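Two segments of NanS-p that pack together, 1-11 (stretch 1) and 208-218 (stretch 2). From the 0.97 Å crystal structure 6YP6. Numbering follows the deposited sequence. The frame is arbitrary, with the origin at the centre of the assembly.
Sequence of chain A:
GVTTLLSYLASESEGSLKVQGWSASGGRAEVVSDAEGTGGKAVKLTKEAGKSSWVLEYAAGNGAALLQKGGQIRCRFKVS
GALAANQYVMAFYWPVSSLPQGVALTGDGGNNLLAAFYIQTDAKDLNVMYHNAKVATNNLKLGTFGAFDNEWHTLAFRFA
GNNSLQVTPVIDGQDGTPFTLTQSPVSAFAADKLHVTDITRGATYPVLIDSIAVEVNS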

# COMPACT_ATOMS: atom_id res chain seq x y z
N GLY A 1 -15.30 -0.45 18.33
CA GLY A 1 -14.69 -0.13 17.05
C GLY A 1 -13.36 -0.83 16.85
O GLY A 1 -13.04 -1.76 17.57
N VAL A 2 -12.58 -0.37 15.89
CA VAL A 2 -11.32 -1.00 15.53
C VAL A 2 -10.21 -0.45 16.40
O VAL A 2 -10.31 0.62 16.99
CB VAL A 2 -11.02 -0.78 14.03
CG1 VAL A 2 -12.15 -1.33 13.17
CG2 VAL A 2 -10.78 0.71 13.74
N THR A 3 -9.11 -1.20 16.47
CA THR A 3 -7.85 -0.72 17.02
C THR A 3 -6.90 -0.40 15.87
O THR A 3 -7.01 -0.97 14.79
CB THR A 3 -7.20 -1.74 17.95
OG1 THR A 3 -6.92 -2.94 17.23
CG2 THR A 3 -8.10 -2.05 19.14
N THR A 4 -5.98 0.51 16.11
CA THR A 4 -5.00 0.91 15.12
C THR A 4 -3.73 0.10 15.35
O THR A 4 -3.10 0.22 16.40
CB THR A 4 -4.72 2.40 15.25
OG1 THR A 4 -5.92 3.13 15.01
CG2 THR A 4 -3.67 2.83 14.26
N LEU A 5 -3.36 -0.70 14.36
CA LEU A 5 -2.07 -1.38 14.41
C LEU A 5 -0.94 -0.41 14.07
O LEU A 5 0.12 -0.41 14.71
CB LEU A 5 -2.09 -2.56 13.45
CG LEU A 5 -0.83 -3.40 13.44
CD1 LEU A 5 -0.67 -4.12 14.76
CD2 LEU A 5 -0.85 -4.38 12.30
N LEU A 6 -1.16 0.42 13.05
CA LEU A 6 -0.19 1.44 12.67
C LEU A 6 -0.94 2.52 11.91
O LEU A 6 -1.96 2.26 11.27
CB LEU A 6 0.94 0.87 11.81
CG LEU A 6 0.55 0.30 10.45
CD1 LEU A 6 0.66 1.34 9.34
CD2 LEU A 6 1.38 -0.92 10.10
N SER A 7 -0.42 3.74 11.96
CA SER A 7 -0.99 4.81 11.17
C SER A 7 0.02 5.90 10.88
O SER A 7 0.95 6.14 11.65
CB SER A 7 -2.24 5.40 11.83
OG SER A 7 -1.89 6.06 13.02
N TYR A 8 -0.19 6.55 9.73
CA TYR A 8 0.39 7.83 9.39
C TYR A 8 -0.77 8.75 9.00
O TYR A 8 -1.60 8.37 8.17
CB TYR A 8 1.35 7.77 8.20
CG TYR A 8 1.74 9.18 7.78
CD1 TYR A 8 2.63 9.92 8.53
CD2 TYR A 8 1.16 9.79 6.67
CE1 TYR A 8 2.95 11.22 8.20
CE2 TYR A 8 1.47 11.08 6.33
CZ TYR A 8 2.37 11.79 7.09
OH TYR A 8 2.65 13.09 6.71
N LEU A 9 -0.81 9.96 9.57
CA LEU A 9 -1.77 10.99 9.20
C LEU A 9 -1.01 12.27 8.91
O LEU A 9 -0.25 12.75 9.76
CB LEU A 9 -2.79 11.24 10.32
CG LEU A 9 -3.95 10.26 10.44
CD1 LEU A 9 -3.50 8.92 10.98
CD2 LEU A 9 -5.07 10.86 11.29
N ALA A 10 -1.23 12.87 7.74
CA ALA A 10 -0.54 14.12 7.44
C ALA A 10 -1.00 15.27 8.33
O ALA A 10 -0.28 16.27 8.45
CB ALA A 10 -0.72 14.49 5.96
N SER A 11 -2.16 15.14 8.97
CA SER A 11 -2.72 16.16 9.84
C SER A 11 -2.30 16.00 11.29
O SER A 11 -2.65 16.85 12.12
CB SER A 11 -4.25 16.12 9.77
OG SER A 11 -4.73 14.83 10.16
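Stretch 2 208-218: LIDSIAVEVNS

Stretch 2 runs antiparallel to stretch 1 as its neighbouring β-strand, and the two bury 828 Å² between them. The axes of strands 6-9 and 211-216 approach to 4.6 Å, with a signed crossing angle of -162°. Val-214 covers the most surface and sits where the register shifts by one residue. Its carbonyl O accepts from both Leu-5 N (2.8 Å) and, weakly, Leu-6 N (3.3 Å), so that two residues of stretch 1 face one of stretch 2 in a β-bulge; Val-214 N in turn donates to Leu-6 O at 3.0 Å. The valine, with chi1 t, meets both leucines: its CG1 lies 3.8 Å from Leu-5 CD2 and its CG2 3.8 Å from Leu-6 CD2.

Beyond the bulge, Tyr-8 pairs with Ile-212 through Tyr-8 N to Ile-212 O (2.8 Å) and Ile-212 N to Tyr-8 O (3.0 Å). The tyrosine side chain shares a sheet face with Leu-6, Val-214 and Ile-212, and its CD2 reaches Ile-209 CG2 at 4.3 Å. The chain of stretch 2 turns a corner at Asp-210, whose O still accepts from Ala-10 N at 3.0 Å.

Before the bulge, Thr-3 and Val-216 exchange two 2.9 Å bonds, Thr-3 N to Val-216 O and Val-216 N to Thr-3 O. On the other face, water 2 bridges Thr-4 OG1 (2.6 Å) and Glu-215 OE2 (2.7 Å).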

# COMPACT_ATOMS: atom_id res chain seq x y z
N LEU A 208 0.71 12.44 -3.31
CA LEU A 208 0.33 13.05 -2.05
C LEU A 208 -0.38 11.99 -1.21
O LEU A 208 -1.31 11.33 -1.69
CB LEU A 208 -0.61 14.24 -2.26
CG LEU A 208 0.06 15.59 -2.50
CD1 LEU A 208 0.90 15.57 -3.74
CD2 LEU A 208 -1.00 16.67 -2.57
N ILE A 209 0.06 11.83 0.02
CA ILE A 209 -0.54 10.88 0.96
C ILE A 209 -1.26 11.65 2.04
O ILE A 209 -0.68 12.52 2.70
CB ILE A 209 0.53 9.96 1.57
CG1 ILE A 209 1.31 9.21 0.51
CG2 ILE A 209 -0.11 9.03 2.60
CD1 ILE A 209 0.52 8.26 -0.25
N ASP A 210 -2.53 11.33 2.24
CA ASP A 210 -3.33 11.86 3.34
C ASP A 210 -3.14 11.00 4.59
O ASP A 210 -2.89 11.52 5.68
CB ASP A 210 -4.80 11.86 2.91
CG ASP A 210 -5.68 12.73 3.77
OD1 ASP A 210 -5.23 13.82 4.17
OD2 ASP A 210 -6.87 12.38 3.97
N SER A 211 -3.26 9.69 4.42
CA SER A 211 -3.13 8.75 5.53
C SER A 211 -2.79 7.37 4.99
O SER A 211 -3.08 7.03 3.83
CB SER A 211 -4.44 8.68 6.32
OG SER A 211 -5.49 8.20 5.50
N ILE A 212 -2.17 6.58 5.86
CA ILE A 212 -1.93 5.15 5.69
C ILE A 212 -2.26 4.52 7.03
O ILE A 212 -1.83 5.04 8.07
CB ILE A 212 -0.46 4.83 5.36
CG1 ILE A 212 -0.00 5.54 4.09
CG2 ILE A 212 -0.24 3.32 5.25
CD1 ILE A 212 1.49 5.56 3.92
N ALA A 213 -2.99 3.41 7.05
CA ALA A 213 -3.25 2.77 8.33
C ALA A 213 -3.49 1.28 8.16
O ALA A 213 -3.91 0.82 7.09
CB ALA A 213 -4.46 3.37 9.05
N VAL A 214 -3.23 0.53 9.23
CA VAL A 214 -3.73 -0.82 9.38
C VAL A 214 -4.57 -0.83 10.64
O VAL A 214 -4.11 -0.39 11.70
CB VAL A 214 -2.62 -1.88 9.43
CG1 VAL A 214 -3.23 -3.26 9.58
CG2 VAL A 214 -1.75 -1.81 8.18
N GLU A 215 -5.81 -1.29 10.52
CA GLU A 215 -6.75 -1.36 11.63
C GLU A 215 -7.20 -2.81 11.79
O GLU A 215 -7.28 -3.56 10.80
CB GLU A 215 -7.94 -0.44 11.37
CG GLU A 215 -7.55 1.04 11.44
CD GLU A 215 -8.60 2.00 10.90
OE1 GLU A 215 -9.42 1.61 10.04
OE2 GLU A 215 -8.59 3.16 11.35
N VAL A 216 -7.44 -3.20 13.03
CA VAL A 216 -7.84 -4.55 13.38
C VAL A 216 -9.17 -4.47 14.11
O VAL A 216 -9.35 -3.65 15.02
CB VAL A 216 -6.77 -5.25 14.24
CG1 VAL A 216 -7.19 -6.64 14.60
CG2 VAL A 216 -5.43 -5.26 13.48
N ASN A 217 -10.12 -5.30 13.69
CA ASN A 217 -11.42 -5.30 14.34
C ASN A 217 -11.28 -5.63 15.83
O ASN A 217 -10.43 -6.43 16.22
CB ASN A 217 -12.33 -6.31 13.67
CG ASN A 217 -12.66 -5.93 12.24
OD1 ASN A 217 -12.73 -4.76 11.90
ND2 ASN A 217 -12.89 -6.94 11.41
N SER A 218 -12.11 -5.00 16.66
CA SER A 218 -12.06 -5.26 18.10
C SER A 218 -13.29 -6.05 18.52
O SER A 218 -14.40 -5.75 18.09
CB SER A 218 -11.98 -3.96 18.90
OG SER A 218 -11.93 -4.21 20.30
O HOH W 1 -8.20 -5.29 17.77
O HOH W 2 -6.43 4.07 12.62
O HOH W 3 -4.73 12.85 8.12